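Local coordinates for peroxiredoxin PRX1, mitochondrial (Saccharomyces cerevisiae, PDB 5YKJ), which reduces peroxides as a mitochondrial 1-Cys peroxiredoxin, its oxidised thiol being resolved through the glutathione and thioredoxin systems, at residues N10-T15 with K19-D24. Residues are numbered along the deposited sequence; the frame is centred on the assembly and turned at random.
Sequences NFDADT and KINFYD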
loop_
_atom_site.group_PDB
_atom_site.type_symbol
_atom_site.label_atom_id
_atom_site.label_comp_id
_atom_site.label_asym_id
_atom_site.label_seq_id
_atom_site.Cartn_x
_atom_site.Cartn_y
_atom_site.Cartn_z
ATOM N N ASN A 10 -8.609 9.316 -8.339
ATOM C CA ASN A 10 -7.550 9.697 -9.215
ATOM C C ASN A 10 -7.150 11.153 -8.972
ATOM O O ASN A 10 -7.888 11.908 -8.474
ATOM C CB ASN A 10 -7.976 9.518 -10.663
ATOM C CG ASN A 10 -6.791 9.505 -11.630
ATOM O OD1 ASN A 10 -5.674 9.559 -11.228
ATOM N ND2 ASN A 10 -7.093 9.463 -12.917
ATOM N N PHE A 11 -5.948 11.493 -9.366
ATOM C CA PHE A 11 -5.437 12.819 -9.179
ATOM C C PHE A 11 -4.264 13.069 -10.096
ATOM O O PHE A 11 -3.705 12.192 -10.549
ATOM C CB PHE A 11 -5.037 13.100 -7.697
ATOM C CG PHE A 11 -4.019 12.156 -7.125
ATOM C CD1 PHE A 11 -2.675 12.418 -7.245
ATOM C CD2 PHE A 11 -4.394 11.037 -6.424
ATOM C CE1 PHE A 11 -1.727 11.550 -6.780
ATOM C CE2 PHE A 11 -3.444 10.194 -5.922
ATOM C CZ PHE A 11 -2.114 10.459 -6.080
ATOM N N ASP A 12 -3.945 14.336 -10.271
ATOM C CA ASP A 12 -2.778 14.769 -10.979
ATOM C C ASP A 12 -1.866 15.395 -9.934
ATOM O O ASP A 12 -2.321 16.051 -9.081
ATOM C CB ASP A 12 -3.077 15.809 -12.055
ATOM C CG ASP A 12 -3.867 15.244 -13.213
ATOM O OD1 ASP A 12 -3.545 14.276 -13.780
ATOM O OD2 ASP A 12 -4.858 15.838 -13.545
ATOM N N ALA A 13 -0.583 15.162 -10.040
ATOM C CA ALA A 13 0.339 15.725 -9.085
ATOM C C ALA A 13 1.723 15.878 -9.653
ATOM O O ALA A 13 2.062 15.249 -10.560
ATOM C CB ALA A 13 0.445 14.818 -7.870
ATOM N N ASP A 14 2.470 16.752 -9.006
ATOM C CA ASP A 14 3.872 16.954 -9.249
ATOM C C ASP A 14 4.599 15.963 -8.322
ATOM O O ASP A 14 4.245 15.805 -7.206
ATOM C CB ASP A 14 4.267 18.382 -8.913
ATOM C CG ASP A 14 3.303 19.374 -9.472
ATOM O OD1 ASP A 14 3.423 19.650 -10.656
ATOM O OD2 ASP A 14 2.374 19.825 -8.744
ATOM N N THR A 15 5.592 15.302 -8.875
ATOM C CA THR A 15 6.344 14.306 -8.165
ATOM C C THR A 15 7.817 14.339 -8.563
ATOM O O THR A 15 8.203 15.042 -9.452
ATOM C CB THR A 15 5.855 12.871 -8.450
ATOM O OG1 THR A 15 6.319 12.430 -9.706
ATOM C CG2 THR A 15 4.341 12.805 -8.476
ATOM N N LYS A 19 5.403 15.296 -13.492
ATOM C CA LYS A 19 3.995 15.286 -13.339
ATOM C C LYS A 19 3.385 13.933 -13.709
ATOM O O LYS A 19 3.715 13.374 -14.683
ATOM C CB LYS A 19 3.385 16.407 -14.161
ATOM C CG LYS A 19 3.837 17.762 -13.682
ATOM C CD LYS A 19 3.083 18.898 -14.324
ATOM C CE LYS A 19 3.394 20.251 -13.697
ATOM N NZ LYS A 19 2.696 21.319 -14.467
ATOM N N ILE A 20 2.466 13.466 -12.887
ATOM C CA ILE A 20 1.790 12.233 -13.128
ATOM C C ILE A 20 0.287 12.360 -12.975
ATOM O O ILE A 20 -0.200 13.273 -12.426
ATOM C CB ILE A 20 2.261 11.094 -12.216
ATOM C CG1 ILE A 20 1.730 11.251 -10.808
ATOM C CG2 ILE A 20 3.751 10.977 -12.251
ATOM C CD1 ILE A 20 1.885 9.999 -9.967
ATOM N N ASN A 21 -0.391 11.373 -13.513
ATOM C CA ASN A 21 -1.791 11.163 -13.304
ATOM C C ASN A 21 -1.707 9.818 -12.546
ATOM O O ASN A 21 -1.093 8.956 -12.994
ATOM C CB ASN A 21 -2.568 11.032 -14.574
ATOM C CG ASN A 21 -3.979 10.588 -14.321
ATOM O OD1 ASN A 21 -4.288 9.451 -14.364
ATOM N ND2 ASN A 21 -4.790 11.520 -13.994
ATOM N N PHE A 22 -2.345 9.704 -11.395
ATOM C CA PHE A 22 -2.224 8.517 -10.594
ATOM C C PHE A 22 -2.645 7.230 -11.255
ATOM O O PHE A 22 -1.963 6.291 -11.189
ATOM C CB PHE A 22 -3.051 8.763 -9.319
ATOM C CG PHE A 22 -2.908 7.696 -8.232
ATOM C CD1 PHE A 22 -1.688 7.338 -7.760
ATOM C CD2 PHE A 22 -3.999 7.110 -7.682
ATOM C CE1 PHE A 22 -1.556 6.389 -6.818
ATOM C CE2 PHE A 22 -3.877 6.155 -6.689
ATOM C CZ PHE A 22 -2.645 5.817 -6.245
ATOM N N TYR A 23 -3.796 7.229 -11.880
ATOM C CA TYR A 23 -4.279 6.039 -12.548
ATOM C C TYR A 23 -3.327 5.605 -13.683
ATOM O O TYR A 23 -3.060 4.468 -13.847
ATOM C CB TYR A 23 -5.714 6.225 -13.085
ATOM C CG TYR A 23 -6.838 6.121 -12.078
ATOM C CD1 TYR A 23 -6.597 6.195 -10.742
ATOM C CD2 TYR A 23 -8.116 5.955 -12.494
ATOM C CE1 TYR A 23 -7.616 6.126 -9.843
ATOM C CE2 TYR A 23 -9.143 5.884 -11.624
ATOM C CZ TYR A 23 -8.885 5.945 -10.279
ATOM O OH TYR A 23 -9.908 5.847 -9.419
ATOM N N ASP A 24 -2.853 6.587 -14.430
ATOM C CA ASP A 24 -1.920 6.342 -15.505
ATOM C C ASP A 24 -0.629 5.775 -14.966
ATOM O O ASP A 24 -0.068 4.894 -15.562
ATOM C CB ASP A 24 -1.625 7.636 -16.252
ATOM C CG ASP A 24 -2.732 8.062 -17.169
ATOM O OD1 ASP A 24 -3.630 7.307 -17.392
ATOM O OD2 ASP A 24 -2.690 9.173 -17.629
#
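Asn10 stacks its side-chain amide on the Tyr23 ring, the two planes only 5° apart: Asn10 CG lies 3.4 Å from Tyr23 CG, at the CG/CD1 end of the ring, while Asn10 CB covers the ring centre in a CH-pi contact, 3.5 Å from the centroid. With CG anti to the backbone N (chi1 -163°), the amide reaches the first turn of helix 22-26. There Asn10 OD1 takes the N-H of Tyr23 at 3.1 Å on one face of its carbonyl plane and that of Phe11 on the other, while Asn10 ND2 donates within its own amide plane to Asn21 OD1 (3.2 Å). Asn21 is the N-cap of this helix: the same OD1 accepts from Asp24 N on a lone pair, and its amide stands almost at right angles to that of Asn10. Asn21 ND2 donates to Asp12 OD1 (3.0 Å), reaching it from above the carboxylate plane. With an alanine at Asn10, the amide stacked on the tyrosine would be lost, which is likely to leave Tyr23 N without this acceptor and Asn21 OD1 with one donor fewer. On the inner side, Phe11 and Phe22 form an offset stack with centroids 4.6 Å apart; Phe22 CB sits over the centre of the Phe11 ring, and Phe11 CE2 lies over the Phe22 face, offset toward the rim. Farther along, paired backbone bonds join Ala13 and Ile20 in a short antiparallel hairpin, and Thr15 CG2 packs on Ile20 CG1 at 3.8 Å. Ile97 lies against Phe11, Ala13 and Thr15, whereas Ile66 touches Ile20 and Phe22, seating the hairpin against the central sheet of the thioredoxin-like fold. Its chemistry is thus divided: apolar groups fasten the hairpin to the core, while the amides of Asn10 and Asn21 tie the chain leading into strand 12-13 to the helix start, where the helix dipole would probably favour both carbonyl oxygens.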